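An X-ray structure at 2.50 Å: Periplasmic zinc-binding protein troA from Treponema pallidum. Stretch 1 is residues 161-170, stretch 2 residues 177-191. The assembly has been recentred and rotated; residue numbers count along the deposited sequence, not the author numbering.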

# COMPACT_ATOMS: atom_id res chain seq x y z
N ARG A 161 4.99 22.58 3.42
CA ARG A 161 4.85 21.94 2.12
C ARG A 161 4.49 20.45 2.21
O ARG A 161 4.11 19.83 1.22
CB ARG A 161 6.16 22.09 1.33
CG ARG A 161 6.60 23.54 1.10
CD ARG A 161 7.23 23.74 -0.29
NE ARG A 161 7.05 25.10 -0.80
CZ ARG A 161 6.37 25.40 -1.90
NH1 ARG A 161 5.80 24.44 -2.61
NH2 ARG A 161 6.25 26.67 -2.29
N ARG A 162 4.60 19.89 3.41
CA ARG A 162 4.30 18.48 3.63
C ARG A 162 2.81 18.15 3.65
O ARG A 162 2.42 17.10 4.15
CB ARG A 162 4.95 18.02 4.93
CG ARG A 162 6.46 17.89 4.87
CD ARG A 162 7.00 17.44 6.23
NE ARG A 162 8.36 17.89 6.50
CZ ARG A 162 8.82 18.24 7.70
NH1 ARG A 162 8.02 18.21 8.76
NH2 ARG A 162 10.08 18.62 7.83
N VAL A 163 1.98 19.03 3.12
CA VAL A 163 0.54 18.78 3.09
C VAL A 163 0.25 18.00 1.81
O VAL A 163 0.30 18.57 0.72
CB VAL A 163 -0.27 20.09 3.06
CG1 VAL A 163 -1.75 19.78 2.95
CG2 VAL A 163 0.01 20.91 4.30
N LEU A 164 -0.05 16.72 1.93
CA LEU A 164 -0.34 15.92 0.74
C LEU A 164 -1.80 15.53 0.59
O LEU A 164 -2.42 14.98 1.50
CB LEU A 164 0.54 14.66 0.72
CG LEU A 164 0.09 13.46 -0.12
CD1 LEU A 164 0.56 13.59 -1.56
CD2 LEU A 164 0.65 12.19 0.51
N VAL A 165 -2.35 15.83 -0.58
CA VAL A 165 -3.73 15.49 -0.87
C VAL A 165 -3.65 14.49 -2.02
O VAL A 165 -3.02 14.76 -3.04
CB VAL A 165 -4.55 16.73 -1.28
CG1 VAL A 165 -5.95 16.32 -1.70
CG2 VAL A 165 -4.63 17.72 -0.12
N THR A 166 -4.28 13.34 -1.84
CA THR A 166 -4.24 12.29 -2.85
C THR A 166 -5.61 11.71 -3.17
O THR A 166 -6.62 12.09 -2.58
CB THR A 166 -3.35 11.15 -2.38
OG1 THR A 166 -3.58 10.93 -0.98
CG2 THR A 166 -1.88 11.49 -2.60
N ALA A 167 -5.63 10.77 -4.12
CA ALA A 167 -6.85 10.09 -4.56
C ALA A 167 -7.74 9.60 -3.40
O ALA A 167 -8.93 9.91 -3.36
CB ALA A 167 -6.49 8.93 -5.47
N HIS A 168 -7.17 8.81 -2.48
CA HIS A 168 -7.92 8.30 -1.33
C HIS A 168 -7.08 8.24 -0.04
O HIS A 168 -5.86 8.28 -0.09
CB HIS A 168 -8.57 6.93 -1.66
CG HIS A 168 -7.68 5.74 -1.49
ND1 HIS A 168 -6.50 5.59 -2.19
CD2 HIS A 168 -7.83 4.61 -0.76
CE1 HIS A 168 -5.96 4.42 -1.90
NE2 HIS A 168 -6.75 3.80 -1.04
N ASP A 169 -7.76 8.18 1.11
CA ASP A 169 -7.13 8.15 2.45
C ASP A 169 -6.26 6.92 2.67
O ASP A 169 -6.57 6.07 3.51
CB ASP A 169 -8.21 8.19 3.54
CG ASP A 169 -7.94 9.26 4.59
OD1 ASP A 169 -6.91 9.97 4.48
OD2 ASP A 169 -8.77 9.38 5.53
N ALA A 170 -5.15 6.85 1.95
CA ALA A 170 -4.26 5.71 2.04
C ALA A 170 -2.85 6.08 2.47
O ALA A 170 -1.90 5.40 2.10
CB ALA A 170 -4.21 4.99 0.70
N ALA A 177 4.14 8.68 10.17
CA ALA A 177 5.54 8.25 10.15
C ALA A 177 6.55 9.31 9.76
O ALA A 177 7.52 9.54 10.47
CB ALA A 177 5.70 7.04 9.24
N TYR A 178 6.31 9.96 8.62
CA TYR A 178 7.24 10.96 8.11
C TYR A 178 6.74 12.40 8.12
O TYR A 178 7.35 13.28 7.50
CB TYR A 178 7.66 10.53 6.71
CG TYR A 178 7.86 9.03 6.62
CD1 TYR A 178 9.06 8.44 7.02
CD2 TYR A 178 6.82 8.19 6.23
CE1 TYR A 178 9.23 7.06 7.02
CE2 TYR A 178 6.97 6.80 6.23
CZ TYR A 178 8.18 6.24 6.63
OH TYR A 178 8.33 4.88 6.66
N GLY A 179 5.63 12.64 8.83
CA GLY A 179 5.08 13.99 8.95
C GLY A 179 4.58 14.65 7.68
O GLY A 179 5.31 15.39 7.01
N PHE A 180 3.32 14.39 7.34
CA PHE A 180 2.71 14.97 6.15
C PHE A 180 1.24 15.22 6.45
O PHE A 180 0.54 14.36 6.99
CB PHE A 180 2.83 14.01 4.96
CG PHE A 180 4.14 14.10 4.22
CD1 PHE A 180 5.15 13.17 4.44
CD2 PHE A 180 4.35 15.09 3.27
CE1 PHE A 180 6.34 13.22 3.72
CE2 PHE A 180 5.54 15.16 2.55
CZ PHE A 180 6.54 14.22 2.78
N GLU A 181 0.77 16.42 6.12
CA GLU A 181 -0.62 16.73 6.33
C GLU A 181 -1.29 16.06 5.14
O GLU A 181 -1.28 16.57 4.03
CB GLU A 181 -0.85 18.24 6.29
CG GLU A 181 -2.31 18.64 6.25
CD GLU A 181 -2.65 19.73 7.24
OE1 GLU A 181 -1.91 19.87 8.24
OE2 GLU A 181 -3.65 20.44 7.01
N VAL A 182 -1.86 14.89 5.37
CA VAL A 182 -2.50 14.18 4.28
C VAL A 182 -4.00 14.34 4.24
O VAL A 182 -4.66 14.56 5.26
CB VAL A 182 -2.15 12.70 4.32
CG1 VAL A 182 -0.66 12.52 4.09
CG2 VAL A 182 -2.57 12.10 5.66
N LYS A 183 -4.55 14.24 3.04
CA LYS A 183 -5.97 14.35 2.81
C LYS A 183 -6.19 13.55 1.55
O LYS A 183 -5.31 13.51 0.69
CB LYS A 183 -6.36 15.81 2.57
CG LYS A 183 -6.17 16.73 3.78
CD LYS A 183 -7.49 16.93 4.53
CE LYS A 183 -7.38 18.00 5.61
NZ LYS A 183 -6.02 18.62 5.65
N GLY A 184 -7.35 12.92 1.42
CA GLY A 184 -7.63 12.13 0.24
C GLY A 184 -9.03 12.37 -0.28
O GLY A 184 -9.96 12.50 0.50
N LEU A 185 -9.17 12.42 -1.60
CA LEU A 185 -10.47 12.64 -2.21
C LEU A 185 -11.44 11.52 -1.84
O LEU A 185 -12.64 11.73 -1.75
CB LEU A 185 -10.34 12.75 -3.73
CG LEU A 185 -11.48 13.47 -4.46
CD1 LEU A 185 -11.56 14.91 -3.98
CD2 LEU A 185 -11.26 13.42 -5.96
N GLN A 186 -10.91 10.32 -1.62
CA GLN A 186 -11.74 9.19 -1.23
C GLN A 186 -11.29 8.74 0.16
O GLN A 186 -10.13 8.93 0.51
CB GLN A 186 -11.59 8.06 -2.23
CG GLN A 186 -12.60 8.10 -3.36
CD GLN A 186 -12.95 6.72 -3.87
OE1 GLN A 186 -13.76 6.01 -3.27
NE2 GLN A 186 -12.34 6.33 -4.99
N GLY A 187 -12.20 8.17 0.94
CA GLY A 187 -11.85 7.75 2.28
C GLY A 187 -10.89 6.58 2.32
O GLY A 187 -10.33 6.19 1.29
N VAL A 188 -10.68 6.03 3.51
CA VAL A 188 -9.79 4.89 3.66
C VAL A 188 -10.28 3.75 2.77
O VAL A 188 -9.57 2.77 2.54
CB VAL A 188 -9.74 4.41 5.14
CG1 VAL A 188 -11.05 3.73 5.53
CG2 VAL A 188 -8.56 3.48 5.35
N SER A 189 -11.50 3.89 2.26
CA SER A 189 -12.10 2.88 1.38
C SER A 189 -12.68 3.53 0.13
O SER A 189 -13.28 4.60 0.18
CB SER A 189 -13.21 2.12 2.12
OG SER A 189 -13.81 1.15 1.28
N THR A 190 -12.48 2.86 -1.01
CA THR A 190 -12.96 3.32 -2.30
C THR A 190 -14.35 2.78 -2.56
O THR A 190 -14.90 2.93 -3.66
CB THR A 190 -12.05 2.86 -3.44
OG1 THR A 190 -11.43 1.62 -3.07
CG2 THR A 190 -10.98 3.90 -3.71
N ALA A 191 -14.91 2.13 -1.54
CA ALA A 191 -16.25 1.56 -1.61
C ALA A 191 -17.23 2.68 -1.26
O ALA A 191 -18.33 2.43 -0.77
CB ALA A 191 -16.38 0.40 -0.62

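Two neighbouring parallel strands, in which Val 163 pairs with Glu 181, Leu 164 with Val 182 and Val 165 with Lys 183, lie side by side with their axes 14° apart, and the pairing continues past a corner in each stretch to His 168 and Gln 186. Three residues of the first stretch, Asp 169, Arg 162 and His 168, cover the most surface: two sit at the far end of the ladder and one at its start.

Arg 162 opens the contact. Its CA-to-CB bond points toward the second stretch, and its aliphatic part lies over the ring of Phe 180, with CG 4.1 Å from the ring centroid in an off-centre CH-pi contact. The backbone of the same residue begins the ladder, as Glu 181 N donates to Arg 162 O at 2.7 Å. That oxygen also lies at the edge of the Phe 180 ring, 2.9 Å from CD2. Nearby, Gly 179 leaves the preceding helix with positive phi, a conformation that favours glycine.

Between the ends, the bonds alternate as parallel pairing requires: a residue of one strand gives its N and O to the two residues that flank its partner. Leu 164 N reaches Glu 181 O at a very short 2.4 Å, and Lys 183 N donates to Leu 164 O. Thr 166 continues the pattern, its N 2.7 Å from Lys 183 O and its O accepting from Leu 185 N at 2.8 Å. Side chains follow the same alternation. Val 163, Glu 181, Val 165 and Lys 183 share one face, where Val 163 CG2 meets Glu 181 CB at 3.4 Å; the ends of the two charged chains lead away from the first stretch and join in a salt bridge, Lys 183 NZ to Glu 181 OE2 at 3.3 Å. On the other face Leu 164 CD2 packs against Val 182 CG1 at 3.8 Å. Gly 184 pairs with Thr 166 here, and a CB on it would clash with His 168 C and Asp 169 N, each 2.5 Å away.

Beyond the corner, His 168 pairs closely with Gln 186: their CA atoms are 3.9 Å apart and their CB atoms 3.3 Å. The imidazole has Gly 187 O and Val 188 O at its edge, while both its nitrogens are hydrogen-bonded elsewhere in the structure. Asp 169 closes the contact with both backbone and side chain: its CA-to-CB bond points toward the second stretch. Its N donates to Gln 186 O at 2.6 Å and, weakly, to Gly 187 O at 3.3 Å, while its CB lies 3.3 Å from Val 188 N.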